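Local atomic coordinates of ribosomal protein s2-related protein (Deinococcus radiodurans, PDB entry 2JH3), a protein that binds a [4Fe-4S] cluster, has a chelatase-like fold with additional domains, and may, like related chelatases, insert iron into sirohydrochlorin. Residues 147-151 / 210-214; 194-198 / 224-228; 129-134 / 207-211; 116-122 / 253-259. All coordinates share one frame; numbering follows the deposited sequence.

Contact 1 of 4, residues 147-151 / 210-214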
loop_
_atom_site.group_PDB
_atom_site.type_symbol
_atom_site.label_atom_id
_atom_site.label_comp_id
_atom_site.label_asym_id
_atom_site.label_seq_id
_atom_site.Cartn_x
_atom_site.Cartn_y
_atom_site.Cartn_z
ATOM N N LEU A 147 29.023 30.265 -9.628
ATOM C CA LEU A 147 28.024 29.395 -10.259
ATOM C C LEU A 147 28.315 27.955 -9.832
ATOM O O LEU A 147 29.356 27.414 -10.177
ATOM C CB LEU A 147 28.109 29.502 -11.790
ATOM C CG LEU A 147 27.961 30.937 -12.344
ATOM C CD1 LEU A 147 28.087 30.968 -13.840
ATOM C CD2 LEU A 147 26.680 31.553 -11.910
ATOM N N LEU A 148 27.380 27.341 -9.108
ATOM C CA LEU A 148 27.529 25.958 -8.649
ATOM C C LEU A 148 27.031 24.905 -9.683
ATOM O O LEU A 148 25.892 24.922 -10.042
ATOM C CB LEU A 148 26.763 25.810 -7.355
ATOM C CG LEU A 148 26.853 24.481 -6.633
ATOM C CD1 LEU A 148 28.286 24.209 -6.142
ATOM C CD2 LEU A 148 25.868 24.495 -5.514
ATOM N N ALA A 149 27.920 24.058 -10.196
ATOM C CA ALA A 149 27.541 22.860 -10.960
ATOM C C ALA A 149 27.463 21.589 -10.127
ATOM O O ALA A 149 28.242 21.390 -9.179
ATOM C CB ALA A 149 28.484 22.631 -12.052
ATOM N N ALA A 150 26.572 20.686 -10.543
ATOM C CA ALA A 150 26.322 19.432 -9.818
ATOM C C ALA A 150 27.474 18.473 -9.922
ATOM O O ALA A 150 27.811 17.776 -8.958
ATOM C CB ALA A 150 25.037 18.761 -10.367
ATOM N N ARG A 151 27.974 18.386 -11.132
ATOM C CA ARG A 151 29.040 17.491 -11.574
ATOM C C ARG A 151 29.995 18.325 -12.451
ATOM O O ARG A 151 29.626 19.351 -12.994
ATOM C CB ARG A 151 28.496 16.330 -12.441
ATOM C CZ ARG A 151 25.727 12.551 -12.953
ATOM N NH2 ARG A 151 24.535 12.023 -12.730
ATOM N N VAL A 210 25.083 31.369 -7.073
ATOM C CA VAL A 210 23.909 30.873 -7.813
ATOM C C VAL A 210 24.120 29.407 -8.258
ATOM O O VAL A 210 24.911 29.099 -9.151
ATOM C CB VAL A 210 23.495 31.822 -8.984
ATOM C CG1 VAL A 210 22.302 31.221 -9.862
ATOM C CG2 VAL A 210 23.087 33.162 -8.413
ATOM N N PRO A 211 23.385 28.513 -7.628
ATOM C CA PRO A 211 23.263 27.152 -8.066
ATOM C C PRO A 211 22.611 26.994 -9.438
ATOM O O PRO A 211 21.432 27.423 -9.639
ATOM C CB PRO A 211 22.400 26.503 -6.969
ATOM C CG PRO A 211 22.531 27.441 -5.784
ATOM C CD PRO A 211 22.553 28.762 -6.435
ATOM N N PHE A 212 23.380 26.449 -10.385
ATOM C CA PHE A 212 22.869 26.163 -11.775
ATOM C C PHE A 212 22.148 24.810 -11.751
ATOM O O PHE A 212 22.609 23.854 -12.317
ATOM C CB PHE A 212 24.006 26.110 -12.772
ATOM C CG PHE A 212 23.560 26.098 -14.205
ATOM C CD1 PHE A 212 22.922 27.207 -14.745
ATOM C CD2 PHE A 212 23.885 25.034 -15.058
ATOM C CE1 PHE A 212 22.550 27.250 -16.098
ATOM C CE2 PHE A 212 23.506 25.086 -16.389
ATOM C CZ PHE A 212 22.843 26.213 -16.901
ATOM N N LEU A 213 21.045 24.776 -11.016
ATOM C CA LEU A 213 20.259 23.574 -10.721
ATOM C C LEU A 213 18.777 23.885 -10.943
ATOM O O LEU A 213 18.315 25.009 -10.682
ATOM C CB LEU A 213 20.428 23.235 -9.211
ATOM C CG LEU A 213 21.554 22.363 -8.682
ATOM C CD1 LEU A 213 22.567 21.959 -9.672
ATOM C CD2 LEU A 213 22.153 23.015 -7.456
ATOM N N THR A 214 18.001 22.879 -11.369
ATOM C CA THR A 214 16.552 23.070 -11.407
ATOM C C THR A 214 16.015 23.171 -10.010
ATOM O O THR A 214 15.078 23.930 -9.752
ATOM C CB THR A 214 15.808 21.909 -12.113
ATOM O OG1 THR A 214 16.225 20.673 -11.544
ATOM C CG2 THR A 214 16.085 21.909 -13.601
HETATM O O HOH W 1 24.467 22.069 -12.893
#

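Contact 2 of 4, residues 194-198 / 224-228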
loop_
_atom_site.group_PDB
_atom_site.type_symbol
_atom_site.label_atom_id
_atom_site.label_comp_id
_atom_site.label_asym_id
_atom_site.label_seq_id
_atom_site.Cartn_x
_atom_site.Cartn_y
_atom_site.Cartn_z
ATOM N N PRO A 194 36.227 22.797 -6.004
ATOM C CA PRO A 194 35.005 22.470 -5.262
ATOM C C PRO A 194 34.517 23.716 -4.573
ATOM O O PRO A 194 35.271 24.675 -4.387
ATOM C CB PRO A 194 35.464 21.431 -4.239
ATOM C CG PRO A 194 36.828 20.970 -4.728
ATOM C CD PRO A 194 37.416 22.121 -5.468
ATOM N N LEU A 195 33.238 23.722 -4.259
ATOM C CA LEU A 195 32.648 24.798 -3.465
ATOM C C LEU A 195 33.331 24.986 -2.096
ATOM O O LEU A 195 33.360 26.091 -1.577
ATOM C CB LEU A 195 31.163 24.469 -3.267
ATOM C CG LEU A 195 30.338 25.390 -2.400
ATOM C CD1 LEU A 195 30.284 26.778 -2.944
ATOM C CD2 LEU A 195 28.915 24.846 -2.214
ATOM N N SER A 196 33.845 23.897 -1.513
ATOM C CA SER A 196 34.576 23.936 -0.238
ATOM C C SER A 196 35.904 24.726 -0.344
ATOM O O SER A 196 36.498 25.070 0.647
ATOM C CB SER A 196 34.778 22.518 0.284
ATOM O OG SER A 196 35.689 21.849 -0.537
ATOM N N GLU A 197 36.307 25.096 -1.561
ATOM C CA GLU A 197 37.446 25.922 -1.805
ATOM C C GLU A 197 37.061 27.279 -2.447
ATOM O O GLU A 197 37.899 27.972 -3.036
ATOM C CB GLU A 197 38.359 25.162 -2.764
ATOM C CG GLU A 197 38.902 23.836 -2.243
ATOM C CD GLU A 197 39.993 24.046 -1.200
ATOM O OE1 GLU A 197 40.083 23.228 -0.249
ATOM O OE2 GLU A 197 40.749 25.040 -1.333
ATOM N N TRP A 198 35.816 27.698 -2.335
ATOM C CA TRP A 198 35.351 28.864 -3.135
ATOM C C TRP A 198 36.124 30.181 -2.944
ATOM O O TRP A 198 36.293 30.919 -3.904
ATOM C CB TRP A 198 33.830 29.124 -2.959
ATOM C CG TRP A 198 33.377 29.676 -1.635
ATOM C CD1 TRP A 198 32.823 28.971 -0.599
ATOM C CD2 TRP A 198 33.363 31.051 -1.225
ATOM N NE1 TRP A 198 32.518 29.802 0.453
ATOM C CE2 TRP A 198 32.839 31.090 0.097
ATOM C CE3 TRP A 198 33.835 32.239 -1.795
ATOM C CZ2 TRP A 198 32.752 32.283 0.845
ATOM C CZ3 TRP A 198 33.742 33.408 -1.062
ATOM C CH2 TRP A 198 33.219 33.426 0.252
ATOM N N LEU A 224 25.695 21.223 0.555
ATOM C CA LEU A 224 26.082 22.569 0.152
ATOM C C LEU A 224 26.413 23.359 1.404
ATOM O O LEU A 224 27.446 24.001 1.453
ATOM C CB LEU A 224 24.986 23.206 -0.752
ATOM C CG LEU A 224 24.567 24.682 -0.867
ATOM C CD1 LEU A 224 25.640 25.674 -0.461
ATOM C CD2 LEU A 224 24.035 24.996 -2.252
ATOM N N GLN A 225 25.567 23.247 2.431
ATOM C CA GLN A 225 25.870 23.819 3.728
ATOM C C GLN A 225 27.178 23.296 4.338
ATOM O O GLN A 225 27.944 24.079 4.822
ATOM C CB GLN A 225 24.724 23.631 4.721
ATOM C CG GLN A 225 23.575 24.493 4.406
ATOM C CD GLN A 225 23.968 25.955 4.361
ATOM O OE1 GLN A 225 24.658 26.448 5.267
ATOM N NE2 GLN A 225 23.525 26.667 3.312
ATOM N N GLN A 226 27.376 21.995 4.196
ATOM C CA GLN A 226 28.599 21.308 4.628
ATOM C C GLN A 226 29.840 21.874 3.947
ATOM O O GLN A 226 30.873 22.075 4.580
ATOM C CB GLN A 226 28.481 19.784 4.331
ATOM C CD GLN A 226 26.823 17.890 4.821
ATOM O OE1 GLN A 226 27.657 17.001 4.780
ATOM N NE2 GLN A 226 25.750 17.573 5.536
ATOM N N ALA A 227 29.729 22.118 2.655
ATOM C CA ALA A 227 30.887 22.604 1.865
ATOM C C ALA A 227 31.248 24.037 2.270
ATOM O O ALA A 227 32.420 24.448 2.286
ATOM C CB ALA A 227 30.576 22.561 0.377
ATOM N N LEU A 228 30.211 24.811 2.505
ATOM C CA LEU A 228 30.341 26.203 2.919
ATOM C C LEU A 228 31.018 26.322 4.316
ATOM O O LEU A 228 31.700 27.295 4.599
ATOM C CB LEU A 228 28.967 26.924 2.865
ATOM C CG LEU A 228 28.348 27.235 1.483
ATOM C CD1 LEU A 228 27.073 28.036 1.648
ATOM C CD2 LEU A 228 29.296 28.023 0.608
HETATM O O HOH W 2 31.727 29.587 3.292
#

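Contact 3 of 4, residues 129-134 / 207-211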
loop_
_atom_site.group_PDB
_atom_site.type_symbol
_atom_site.label_atom_id
_atom_site.label_comp_id
_atom_site.label_asym_id
_atom_site.label_seq_id
_atom_site.Cartn_x
_atom_site.Cartn_y
_atom_site.Cartn_z
ATOM N N GLN A 129 18.766 36.179 -10.891
ATOM C CA GLN A 129 18.787 35.499 -9.598
ATOM C C GLN A 129 19.916 36.103 -8.725
ATOM O O GLN A 129 19.726 36.312 -7.528
ATOM C CB GLN A 129 18.966 33.999 -9.837
ATOM C CG GLN A 129 19.021 33.092 -8.655
ATOM C CD GLN A 129 17.880 33.276 -7.694
ATOM O OE1 GLN A 129 17.010 32.444 -7.603
ATOM N NE2 GLN A 129 17.903 34.365 -6.936
ATOM N N ALA A 130 21.069 36.368 -9.319
ATOM C CA ALA A 130 22.201 36.922 -8.569
ATOM C C ALA A 130 21.789 38.271 -7.955
ATOM O O ALA A 130 21.931 38.493 -6.736
ATOM C CB ALA A 130 23.400 37.089 -9.477
ATOM N N ARG A 131 21.217 39.139 -8.795
ATOM C CA ARG A 131 20.832 40.487 -8.356
ATOM C C ARG A 131 19.788 40.419 -7.306
ATOM O O ARG A 131 19.843 41.168 -6.338
ATOM C CB ARG A 131 20.354 41.320 -9.528
ATOM C CG ARG A 131 21.462 41.646 -10.495
ATOM C CD ARG A 131 21.014 42.615 -11.577
ATOM N NE ARG A 131 19.847 42.127 -12.327
ATOM C CZ ARG A 131 19.846 41.654 -13.584
ATOM N NH1 ARG A 131 20.951 41.591 -14.328
ATOM N NH2 ARG A 131 18.687 41.238 -14.112
ATOM N N ASP A 132 18.852 39.492 -7.454
ATOM C CA ASP A 132 17.765 39.364 -6.485
ATOM C C ASP A 132 18.271 38.873 -5.144
ATOM O O ASP A 132 17.642 39.087 -4.111
ATOM C CB ASP A 132 16.683 38.395 -6.989
ATOM C CG ASP A 132 15.930 38.916 -8.232
ATOM O OD1 ASP A 132 16.203 40.066 -8.673
ATOM O OD2 ASP A 132 15.064 38.140 -8.754
ATOM N N THR A 133 19.398 38.174 -5.164
ATOM C CA THR A 133 19.952 37.551 -3.968
ATOM C C THR A 133 20.748 38.572 -3.094
ATOM O O THR A 133 20.784 38.433 -1.869
ATOM C CB THR A 133 20.791 36.286 -4.370
ATOM O OG1 THR A 133 19.911 35.292 -4.944
ATOM C CG2 THR A 133 21.516 35.701 -3.200
ATOM N N LEU A 134 21.320 39.601 -3.716
ATOM C CA LEU A 134 22.044 40.669 -2.987
ATOM C C LEU A 134 21.165 41.507 -2.043
ATOM O O LEU A 134 19.958 41.686 -2.304
ATOM C CB LEU A 134 22.697 41.624 -3.969
ATOM C CG LEU A 134 23.581 40.964 -5.002
ATOM C CD1 LEU A 134 24.124 42.021 -5.929
ATOM C CD2 LEU A 134 24.723 40.170 -4.340
ATOM N N ALA A 207 30.784 38.092 -2.487
ATOM C CA ALA A 207 30.454 37.023 -3.439
ATOM C C ALA A 207 28.979 36.662 -3.353
ATOM O O ALA A 207 28.362 36.785 -2.295
ATOM C CB ALA A 207 31.326 35.794 -3.158
ATOM N N VAL A 208 28.426 36.199 -4.487
ATOM C CA VAL A 208 27.044 35.655 -4.559
ATOM C C VAL A 208 27.047 34.249 -5.271
ATOM O O VAL A 208 27.640 34.063 -6.342
ATOM C CB VAL A 208 26.033 36.643 -5.219
ATOM C CG1 VAL A 208 26.467 36.998 -6.632
ATOM C CG2 VAL A 208 24.571 36.092 -5.124
ATOM N N LEU A 209 26.443 33.276 -4.608
ATOM C CA LEU A 209 26.413 31.949 -5.152
ATOM C C LEU A 209 25.035 31.695 -5.797
ATOM O O LEU A 209 23.994 31.816 -5.151
ATOM C CB LEU A 209 26.699 30.926 -4.071
ATOM C CG LEU A 209 26.653 29.471 -4.493
ATOM C CD1 LEU A 209 27.844 29.115 -5.344
ATOM C CD2 LEU A 209 26.642 28.624 -3.287
ATOM N N VAL A 210 25.083 31.369 -7.073
ATOM C CA VAL A 210 23.909 30.873 -7.813
ATOM C C VAL A 210 24.120 29.407 -8.258
ATOM O O VAL A 210 24.911 29.099 -9.151
ATOM C CB VAL A 210 23.495 31.822 -8.984
ATOM C CG1 VAL A 210 22.302 31.221 -9.862
ATOM C CG2 VAL A 210 23.087 33.162 -8.413
ATOM N N PRO A 211 23.385 28.513 -7.628
ATOM C CA PRO A 211 23.263 27.152 -8.066
ATOM C C PRO A 211 22.611 26.994 -9.438
ATOM O O PRO A 211 21.432 27.423 -9.639
ATOM C CB PRO A 211 22.400 26.503 -6.969
ATOM C CG PRO A 211 22.531 27.441 -5.784
ATOM C CD PRO A 211 22.553 28.762 -6.435
#

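Contact 4 of 4, residues 116-122 / 253-259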
loop_
_atom_site.group_PDB
_atom_site.type_symbol
_atom_site.label_atom_id
_atom_site.label_comp_id
_atom_site.label_asym_id
_atom_site.label_seq_id
_atom_site.Cartn_x
_atom_site.Cartn_y
_atom_site.Cartn_z
ATOM N N LEU A 116 17.022 23.524 -21.830
ATOM C CA LEU A 116 16.988 24.849 -21.161
ATOM C C LEU A 116 18.392 25.311 -20.890
ATOM O O LEU A 116 18.763 26.440 -21.215
ATOM C CB LEU A 116 16.251 24.729 -19.846
ATOM C CG LEU A 116 16.196 25.967 -18.982
ATOM C CD1 LEU A 116 15.548 27.077 -19.797
ATOM C CD2 LEU A 116 15.425 25.744 -17.746
ATOM N N GLY A 117 19.197 24.401 -20.350
ATOM C CA GLY A 117 20.551 24.740 -19.922
ATOM C C GLY A 117 21.437 25.179 -21.055
ATOM O O GLY A 117 22.405 25.884 -20.822
ATOM N N ALA A 118 21.130 24.783 -22.280
ATOM C CA ALA A 118 21.929 25.208 -23.474
ATOM C C ALA A 118 21.623 26.619 -24.039
ATOM O O ALA A 118 22.390 27.169 -24.835
ATOM C CB ALA A 118 21.794 24.173 -24.597
ATOM N N HIS A 119 20.470 27.171 -23.712
ATOM C CA HIS A 119 20.085 28.441 -24.300
ATOM C C HIS A 119 20.837 29.654 -23.676
ATOM O O HIS A 119 20.975 29.776 -22.439
ATOM C CB HIS A 119 18.591 28.658 -24.249
ATOM C CG HIS A 119 18.121 29.790 -25.121
ATOM N ND1 HIS A 119 17.779 29.630 -26.435
ATOM C CD2 HIS A 119 17.944 31.100 -24.841
ATOM C CE1 HIS A 119 17.394 30.798 -26.927
ATOM N NE2 HIS A 119 17.497 31.707 -25.975
ATOM N N PRO A 120 21.333 30.551 -24.561
ATOM C CA PRO A 120 22.067 31.735 -24.054
ATOM C C PRO A 120 21.303 32.648 -23.129
ATOM O O PRO A 120 21.931 33.330 -22.294
ATOM C CB PRO A 120 22.560 32.438 -25.314
ATOM C CG PRO A 120 21.716 31.874 -26.480
ATOM C CD PRO A 120 21.358 30.460 -26.039
ATOM N N GLY A 121 19.973 32.634 -23.210
ATOM C CA GLY A 121 19.119 33.295 -22.258
ATOM C C GLY A 121 19.347 32.913 -20.802
ATOM O O GLY A 121 18.917 33.626 -19.895
ATOM N N MET A 122 19.976 31.774 -20.558
ATOM C CA MET A 122 20.196 31.333 -19.187
ATOM C C MET A 122 21.151 32.265 -18.436
ATOM O O MET A 122 21.062 32.378 -17.249
ATOM C CB MET A 122 20.676 29.861 -19.151
ATOM C CG MET A 122 19.517 28.766 -19.220
ATOM S SD MET A 122 18.142 29.045 -18.045
ATOM C CE MET A 122 19.123 28.977 -16.508
ATOM N N VAL A 253 13.160 32.012 -15.979
ATOM C CA VAL A 253 13.366 30.819 -16.832
ATOM C C VAL A 253 12.247 30.618 -17.840
ATOM O O VAL A 253 12.495 30.048 -18.886
ATOM C CB VAL A 253 13.644 29.513 -16.041
ATOM C CG1 VAL A 253 15.032 29.582 -15.382
ATOM C CG2 VAL A 253 12.658 29.296 -14.955
ATOM N N ALA A 254 11.056 31.141 -17.556
ATOM C CA ALA A 254 9.914 30.984 -18.492
ATOM C C ALA A 254 10.198 31.654 -19.806
ATOM O O ALA A 254 9.882 31.125 -20.877
ATOM C CB ALA A 254 8.628 31.527 -17.924
ATOM N N GLU A 255 10.832 32.826 -19.740
ATOM C CA GLU A 255 11.215 33.526 -20.966
ATOM C C GLU A 255 12.257 32.804 -21.763
ATOM O O GLU A 255 12.259 32.895 -22.995
ATOM C CB GLU A 255 11.622 34.994 -20.668
ATOM C CG GLU A 255 10.367 35.925 -20.459
ATOM C CD GLU A 255 9.438 35.971 -21.730
ATOM O OE1 GLU A 255 9.913 36.239 -22.873
ATOM O OE2 GLU A 255 8.209 35.752 -21.587
ATOM N N VAL A 256 13.153 32.074 -21.108
ATOM C CA VAL A 256 14.144 31.289 -21.848
ATOM C C VAL A 256 13.500 30.104 -22.587
ATOM O O VAL A 256 13.830 29.809 -23.728
ATOM C CB VAL A 256 15.297 30.748 -20.914
ATOM C CG1 VAL A 256 16.321 30.065 -21.718
ATOM C CG2 VAL A 256 15.930 31.903 -20.067
ATOM N N VAL A 257 12.614 29.410 -21.900
ATOM C CA VAL A 257 11.836 28.300 -22.491
ATOM C C VAL A 257 11.105 28.737 -23.756
ATOM O O VAL A 257 11.158 28.049 -24.782
ATOM C CB VAL A 257 10.836 27.754 -21.452
ATOM C CG1 VAL A 257 9.722 26.883 -22.121
ATOM C CG2 VAL A 257 11.557 26.968 -20.393
ATOM N N LEU A 258 10.446 29.887 -23.671
ATOM C CA LEU A 258 9.755 30.512 -24.833
ATOM C C LEU A 258 10.688 30.788 -26.011
ATOM O O LEU A 258 10.369 30.462 -27.175
ATOM C CB LEU A 258 9.023 31.775 -24.412
ATOM C CG LEU A 258 7.699 31.647 -23.627
ATOM C CD1 LEU A 258 7.089 33.012 -23.351
ATOM C CD2 LEU A 258 6.686 30.811 -24.362
ATOM N N ALA A 259 11.877 31.322 -25.703
ATOM C CA ALA A 259 12.898 31.581 -26.705
ATOM C C ALA A 259 13.385 30.323 -27.326
ATOM O O ALA A 259 13.562 30.259 -28.547
ATOM C CB ALA A 259 14.061 32.400 -26.092
#

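Contact 1 of 4, residues 147-151 / 210-214
L148 is held between V210 and F212 by two backbone hydrogen bonds: its N donates to V210 O over 3.0 Å, and its O accepts from F212 N, also at 3.0 Å. One residue bonded to two residues flanking its partner is the mark of parallel strands, here 144-149 and 207-211 of the five-stranded parallel sheet in the second chelatase-like (CbiX) unit. On its other side strand 144-149 is bonded through L147 and A149 to V176. V210 O takes a second, weaker contact from the CA-H of L147, 3.3 Å from CA to O. Past P211 the chain bends in an inverse gamma turn centred on F212, and a water bridges the parting backbones, donating to F212 O at 2.6 Å and accepting a weak bond from A150 N. F212 CB lies 3.5 Å from L148 O, and its ring leads away toward I126 and L157. On the face shared by L147 and V210, L147 CD2 rests near V210 CB, with L147 also meeting helices 122-133 and 155-167. On the other face L148 CB lies 3.8 Å from P211 CA; with CG anti to the backbone N (chi1 -176°), CD2 passes on to P211 CB and L213 CD2. The other methyl of L213, CD1, lies 4.1 Å from A150 CB.

Contact 2 of 4, residues 194-198 / 224-228
L195 pushes both its methyls into helix 218-234: CD2 sits between L224 CD1 and A227 CB, 3.8 Å from each, and CD1 lies 3.9 Å from L228 CD2. Its CG anti to the backbone N (chi1 176°) carries the branch over the small A227 methyl, which lets the two backbones come close. S196 CA approaches A227 O at 3.4 Å in a CA-H...O contact with an angle of 152° at the hydrogen. L228 CD2 also meets the pyrrole side of W198, 3.7 Å from NE1, in an oblique approach with the two side chains nearly at right angles. An alanine in place of L195 would probably leave L224, A227 and L228 facing a gap beside the sheet. Helix 218-234 is the connection of a right-handed beta-alpha-beta crossover from strand 207-211 to strand 241-243, and the 3-10 turn that follows edge strand 193-194 packs against it on the side of the sheet where L148 lies. A water joins the two segments, accepting from W198 NE1 at 3.0 Å and donating to L228 O at 2.6 Å. It lies at the indole edge in the ring plane, as does L195 O, which receives the W198 backbone N-H. Farther out, L195 pairs through its backbone with L177, and E197 forms a salt bridge with R234 of the same helix.

Contact 3 of 4, residues 129-134 / 207-211
T133 and V208 make the closest apolar touch between helix 122-133 and strand 207-211, CG2 to CG2 at 3.6 Å. Of the two valines that face the helix, V208 has the larger share of the contact: its CB meets L134 CD2 at 3.9 Å, the leucine lying crosswise to the valine, and its CG1 faces A130 CB at 4.2 Å. V210 divides its methyls, CG2 lying 3.9 Å from A130 CA and CG1 against Q129 CG at 4.0 Å. A130 thus brings a methyl and bare backbone down between the two valines; the axes of the short segments 129-133 and 207-211 approach to 8.5 Å, their N-to-C directions 131° apart. This is a helix laid over the parallel sheet of an alpha/beta chelatase-type domain; the helix leads into strand 144-149, with which V208 pairs through its backbone. No hydrogen bond joins the two segments. T133 OG1 instead donates to Q129 O within the helix at 2.8 Å, tilted 34° from the carbonyl plane; that fixes the side-chain rotation and leaves CG2, anti to the backbone N, aimed at V208. A130 O takes both T133 N and L134 N as the helix ends. On other sides of the helix R131 bonds Q169 and D132 bonds H250.

Contact 4 of 4, residues 116-122 / 253-259
H119 runs along V256 and ends on A259. Its CB lies 3.7 Å from V256 CG1, CG is slightly farther off, and CD2 is again at 3.7 Å, the imidazole and the valine lying alongside but pointing opposite ways. At the tip NE2 comes 3.5 Å from A259 CB, an oblique approach, with CE1 beside the same methyl. V256 O and P120 CD each lie over a ring face, while ND1 makes a weak hydrogen bond to E263. A glycine in place of H119 would probably leave one side of V256 CG1 and the A259 methyl without their imidazole neighbour, and E263 without its weak bond to ND1. V256 reaches further: CG1 also takes L116 CD1 at 3.6 Å, and CG2 lies 3.5 Å from G121 O. G121 sits in the type I turn 119-122, where a beta carbon would press on V256 CG2 and clash with H119 CD2. M122, bent at chi2 and chi3, lays SD 4.1 Å from both V253 CG1 and V256 CG2. Residues 116-122 follow strand 108-112 of the first CbiX unit and lead into helix 122-133, which packs on the sheet of the second. Helix 253-262 also packs on helix 18-35, with E255 salt-bridged to R33. With no hydrogen bond between the segments, the fit depends on shape: valine and alanine methyls against a leucine, an imidazole, a thioether and a glycine backbone.

How the contacts relate
All four contacts are largely buried, and contacts 1 to 3 are built on or against one sheet. Contact 1 joins two of its strands by backbone hydrogen bonds; contact 3 lays a helix over one face and contact 2 a helix and turn over the other, both through apolar side chains. Contacts 1 and 3 share V210 and P211. L148 touches L195 and L224, and L209 also meets both. Contacts 1 and 2 each hold one bridging water, but only contact 1 has direct hydrogen bonds between its segments. Contact 4 joins parts of the two chelatase-like units. It meets contact 1 where F212 touches M122 and G117, but stays about 16 Å, nearest atoms, from contact 2.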